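Local coordinates for protein homoserine dehydrogenase (Thermoplasma acidophilum, PDB 3ING) that probably uses NADP(H) to interconvert aspartate semialdehyde and homoserine, a step on the way to threonine and methionine, at residues Leu209-Val219 with Thr231-Val240. Numbering follows the deposited sequence.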
loop_
_atom_site.group_PDB
_atom_site.type_symbol
_atom_site.label_atom_id
_atom_site.label_comp_id
_atom_site.label_asym_id
_atom_site.label_seq_id
_atom_site.Cartn_x
_atom_site.Cartn_y
_atom_site.Cartn_z
ATOM N N LEU A 209 21.902 -5.423 -17.533
ATOM C CA LEU A 209 22.886 -4.421 -17.991
ATOM C C LEU A 209 22.420 -3.694 -19.233
ATOM O O LEU A 209 22.783 -2.544 -19.460
ATOM C CB LEU A 209 24.270 -5.069 -18.217
ATOM C CG LEU A 209 24.829 -5.777 -16.966
ATOM C CD1 LEU A 209 26.175 -6.457 -17.256
ATOM C CD2 LEU A 209 24.931 -4.811 -15.753
ATOM N N ASN A 210 21.610 -4.321 -20.064
ATOM C CA ASN A 210 21.175 -3.568 -21.243
ATOM C C ASN A 210 19.871 -2.820 -20.992
ATOM O O ASN A 210 19.386 -2.120 -21.860
ATOM C CB ASN A 210 21.171 -4.415 -22.494
ATOM C CG ASN A 210 20.248 -5.557 -22.410
ATOM O OD1 ASN A 210 19.299 -5.531 -21.632
ATOM N ND2 ASN A 210 20.529 -6.608 -23.198
ATOM N N GLY A 211 19.361 -2.894 -19.757
ATOM C CA GLY A 211 18.153 -2.146 -19.388
ATOM C C GLY A 211 16.843 -2.830 -19.777
ATOM O O GLY A 211 15.752 -2.275 -19.587
ATOM N N LEU A 212 16.936 -4.056 -20.273
ATOM C CA LEU A 212 15.757 -4.833 -20.673
ATOM C C LEU A 212 14.870 -5.193 -19.485
ATOM O O LEU A 212 13.659 -5.187 -19.602
ATOM C CB LEU A 212 16.183 -6.103 -21.402
ATOM C CG LEU A 212 15.112 -6.923 -22.125
ATOM C CD1 LEU A 212 14.270 -6.053 -23.051
ATOM C CD2 LEU A 212 15.801 -8.074 -22.955
ATOM N N ASP A 213 15.459 -5.493 -18.339
ATOM C CA ASP A 213 14.655 -5.750 -17.128
ATOM C C ASP A 213 13.802 -4.525 -16.840
ATOM O O ASP A 213 12.606 -4.632 -16.610
ATOM C CB ASP A 213 15.552 -6.081 -15.937
ATOM C CG ASP A 213 14.773 -6.287 -14.627
ATOM O OD1 ASP A 213 14.054 -7.289 -14.505
ATOM O OD2 ASP A 213 14.901 -5.456 -13.699
ATOM N N ALA A 214 14.405 -3.346 -16.837
ATOM C CA ALA A 214 13.620 -2.129 -16.608
ATOM C C ALA A 214 12.529 -1.945 -17.673
ATOM O O ALA A 214 11.406 -1.500 -17.377
ATOM C CB ALA A 214 14.544 -0.901 -16.576
ATOM N N ALA A 215 12.873 -2.248 -18.922
ATOM C CA ALA A 215 11.943 -2.081 -20.023
ATOM C C ALA A 215 10.717 -2.941 -19.823
ATOM O O ALA A 215 9.627 -2.461 -20.031
ATOM C CB ALA A 215 12.584 -2.372 -21.373
ATOM N N ARG A 216 10.901 -4.201 -19.431
ATOM C CA ARG A 216 9.787 -5.108 -19.218
ATOM C C ARG A 216 8.884 -4.556 -18.140
ATOM O O ARG A 216 7.671 -4.563 -18.260
ATOM C CB ARG A 216 10.277 -6.517 -18.833
ATOM C CG ARG A 216 10.969 -7.277 -19.985
ATOM C CD ARG A 216 11.676 -8.472 -19.380
ATOM N NE ARG A 216 12.334 -9.291 -20.389
ATOM C CZ ARG A 216 13.464 -9.972 -20.162
ATOM N NH1 ARG A 216 14.138 -9.858 -19.008
ATOM N NH2 ARG A 216 13.987 -10.674 -21.124
ATOM N N LYS A 217 9.492 -4.054 -17.074
ATOM C CA LYS A 217 8.724 -3.508 -15.965
ATOM C C LYS A 217 7.916 -2.312 -16.455
ATOM O O LYS A 217 6.795 -2.131 -16.046
ATOM C CB LYS A 217 9.646 -3.114 -14.793
ATOM C CG LYS A 217 10.385 -4.269 -14.177
ATOM C CD LYS A 217 11.285 -3.823 -13.020
ATOM C CE LYS A 217 12.008 -5.032 -12.403
ATOM N NZ LYS A 217 11.122 -5.932 -11.633
ATOM N N SER A 218 8.474 -1.521 -17.368
ATOM C CA SER A 218 7.802 -0.327 -17.812
ATOM C C SER A 218 6.554 -0.636 -18.625
ATOM O O SER A 218 5.605 0.162 -18.611
ATOM C CB SER A 218 8.746 0.596 -18.624
ATOM O OG SER A 218 9.026 0.130 -19.950
ATOM N N VAL A 219 6.574 -1.770 -19.342
ATOM C CA VAL A 219 5.414 -2.236 -20.140
ATOM C C VAL A 219 4.293 -2.617 -19.193
ATOM O O VAL A 219 3.155 -2.246 -19.386
ATOM C CB VAL A 219 5.746 -3.450 -21.012
ATOM C CG1 VAL A 219 4.490 -4.020 -21.662
ATOM C CG2 VAL A 219 6.795 -3.085 -22.057
ATOM N N THR A 231 3.889 -3.450 -25.924
ATOM C CA THR A 231 4.929 -4.458 -25.816
ATOM C C THR A 231 6.272 -3.706 -25.667
ATOM O O THR A 231 6.317 -2.471 -25.631
ATOM C CB THR A 231 5.008 -5.316 -27.103
ATOM O OG1 THR A 231 5.523 -4.515 -28.178
ATOM C CG2 THR A 231 3.616 -5.903 -27.501
ATOM N N LEU A 232 7.373 -4.445 -25.657
ATOM C CA LEU A 232 8.705 -3.840 -25.590
ATOM C C LEU A 232 8.987 -2.915 -26.752
ATOM O O LEU A 232 9.780 -1.990 -26.615
ATOM C CB LEU A 232 9.772 -4.948 -25.529
ATOM C CG LEU A 232 9.787 -5.768 -24.223
ATOM C CD1 LEU A 232 10.690 -7.046 -24.297
ATOM C CD2 LEU A 232 10.215 -4.883 -23.025
ATOM N N ASN A 233 8.324 -3.150 -27.892
ATOM C CA ASN A 233 8.480 -2.323 -29.073
ATOM C C ASN A 233 7.962 -0.906 -28.864
ATOM O O ASN A 233 8.281 -0.014 -29.633
ATOM C CB ASN A 233 7.724 -2.966 -30.258
ATOM C CG ASN A 233 8.233 -4.385 -30.606
ATOM O OD1 ASN A 233 9.439 -4.640 -30.536
ATOM N ND2 ASN A 233 7.311 -5.310 -30.968
ATOM N N ASP A 234 7.219 -0.671 -27.793
ATOM C CA ASP A 234 6.533 0.603 -27.579
ATOM C C ASP A 234 7.093 1.449 -26.475
ATOM O O ASP A 234 6.506 2.480 -26.151
ATOM C CB ASP A 234 5.069 0.314 -27.212
ATOM C CG ASP A 234 4.307 -0.381 -28.339
ATOM O OD1 ASP A 234 4.362 0.127 -29.491
ATOM O OD2 ASP A 234 3.666 -1.421 -28.075
ATOM N N VAL A 235 8.192 1.008 -25.864
ATOM C CA VAL A 235 8.770 1.713 -24.730
ATOM C C VAL A 235 10.197 2.073 -25.054
ATOM O O VAL A 235 10.777 1.492 -25.946
ATOM C CB VAL A 235 8.698 0.877 -23.459
ATOM C CG1 VAL A 235 7.259 0.341 -23.247
ATOM C CG2 VAL A 235 9.708 -0.281 -23.491
ATOM N N GLU A 236 10.752 3.058 -24.342
ATOM C CA GLU A 236 12.146 3.509 -24.551
ATOM C C GLU A 236 12.968 3.071 -23.328
ATOM O O GLU A 236 12.473 3.131 -22.175
ATOM C CB GLU A 236 12.192 5.025 -24.719
ATOM N N TYR A 237 14.176 2.576 -23.572
ATOM C CA TYR A 237 15.039 2.162 -22.485
ATOM C C TYR A 237 16.511 2.274 -22.839
ATOM O O TYR A 237 16.861 2.330 -24.001
ATOM C CB TYR A 237 14.689 0.737 -22.064
ATOM C CG TYR A 237 14.982 -0.367 -23.047
ATOM C CD1 TYR A 237 14.092 -0.673 -24.074
ATOM C CD2 TYR A 237 16.091 -1.182 -22.880
ATOM C CE1 TYR A 237 14.362 -1.714 -24.950
ATOM C CE2 TYR A 237 16.347 -2.233 -23.724
ATOM C CZ TYR A 237 15.478 -2.500 -24.754
ATOM O OH TYR A 237 15.734 -3.556 -25.598
ATOM N N SER A 238 17.354 2.304 -21.812
ATOM C CA SER A 238 18.787 2.426 -21.979
ATOM C C SER A 238 19.481 1.466 -21.012
ATOM O O SER A 238 18.950 1.173 -19.948
ATOM C CB SER A 238 19.281 3.846 -21.624
ATOM O OG SER A 238 18.431 4.885 -22.068
ATOM N N GLY A 239 20.701 1.077 -21.344
ATOM C CA GLY A 239 21.465 0.163 -20.499
ATOM C C GLY A 239 22.626 0.930 -19.933
ATOM O O GLY A 239 22.680 2.142 -20.027
ATOM N N VAL A 240 23.570 0.212 -19.349
ATOM C CA VAL A 240 24.782 0.817 -18.829
ATOM C C VAL A 240 25.725 1.041 -20.013
ATOM O O VAL A 240 25.691 0.292 -20.967
ATOM C CB VAL A 240 25.427 -0.108 -17.784
ATOM C CG1 VAL A 240 24.444 -0.381 -16.633
ATOM C CG2 VAL A 240 25.776 -1.419 -18.409
HETATM O O HOH W 1 16.240 0.539 -19.098
HETATM O O HOH W 2 11.465 1.541 -20.160
#
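Thr231 O opens the contact against Val219 CG2, and Leu232 then lays CD2 on the helix backbone at Arg216 N (3.7 Å), touching Ala215 CB and Arg216 CG as well, while its CD1 meets Leu212 CD1 at 3.9 Å. In this helix-loop packing of the homoserine dehydrogenase family domain, residues 231-240 turn back along the helix starting at Leu212, whose far side carries Lys217, the predicted proton donor. Val235 is next: its side chain and that of Val219 cross at about a right angle, CG1 meeting CG2 at 3.7 Å, and Val235 CB and CG2 close on Ser218 OG. That hydroxyl sits between the backbone N and carbonyl carbon (chi1 74°), from where it donates back to Ala215 O at 2.7 Å and accepts from a water that also donates to Glu236 O. Were Ser218 an alanine, the water would probably lose its helix acceptor, with it the bridge to Glu236 O, and Ala215 O would lose a donor. Tyr237 lays one ring face over Ala215 CB, a CH-pi contact, with Asn210 O at the ring edge. A second water joins the segments, donating to Gly211 O and Ser238 O; Gly211 CA comes within 3.5 Å of Ser238 O, a CA-H...O contact. Finally Val240 N donates to Leu209 O at 2.9 Å, almost straight at 163°, and Val240 CG2 rests 3.4 Å from that same oxygen.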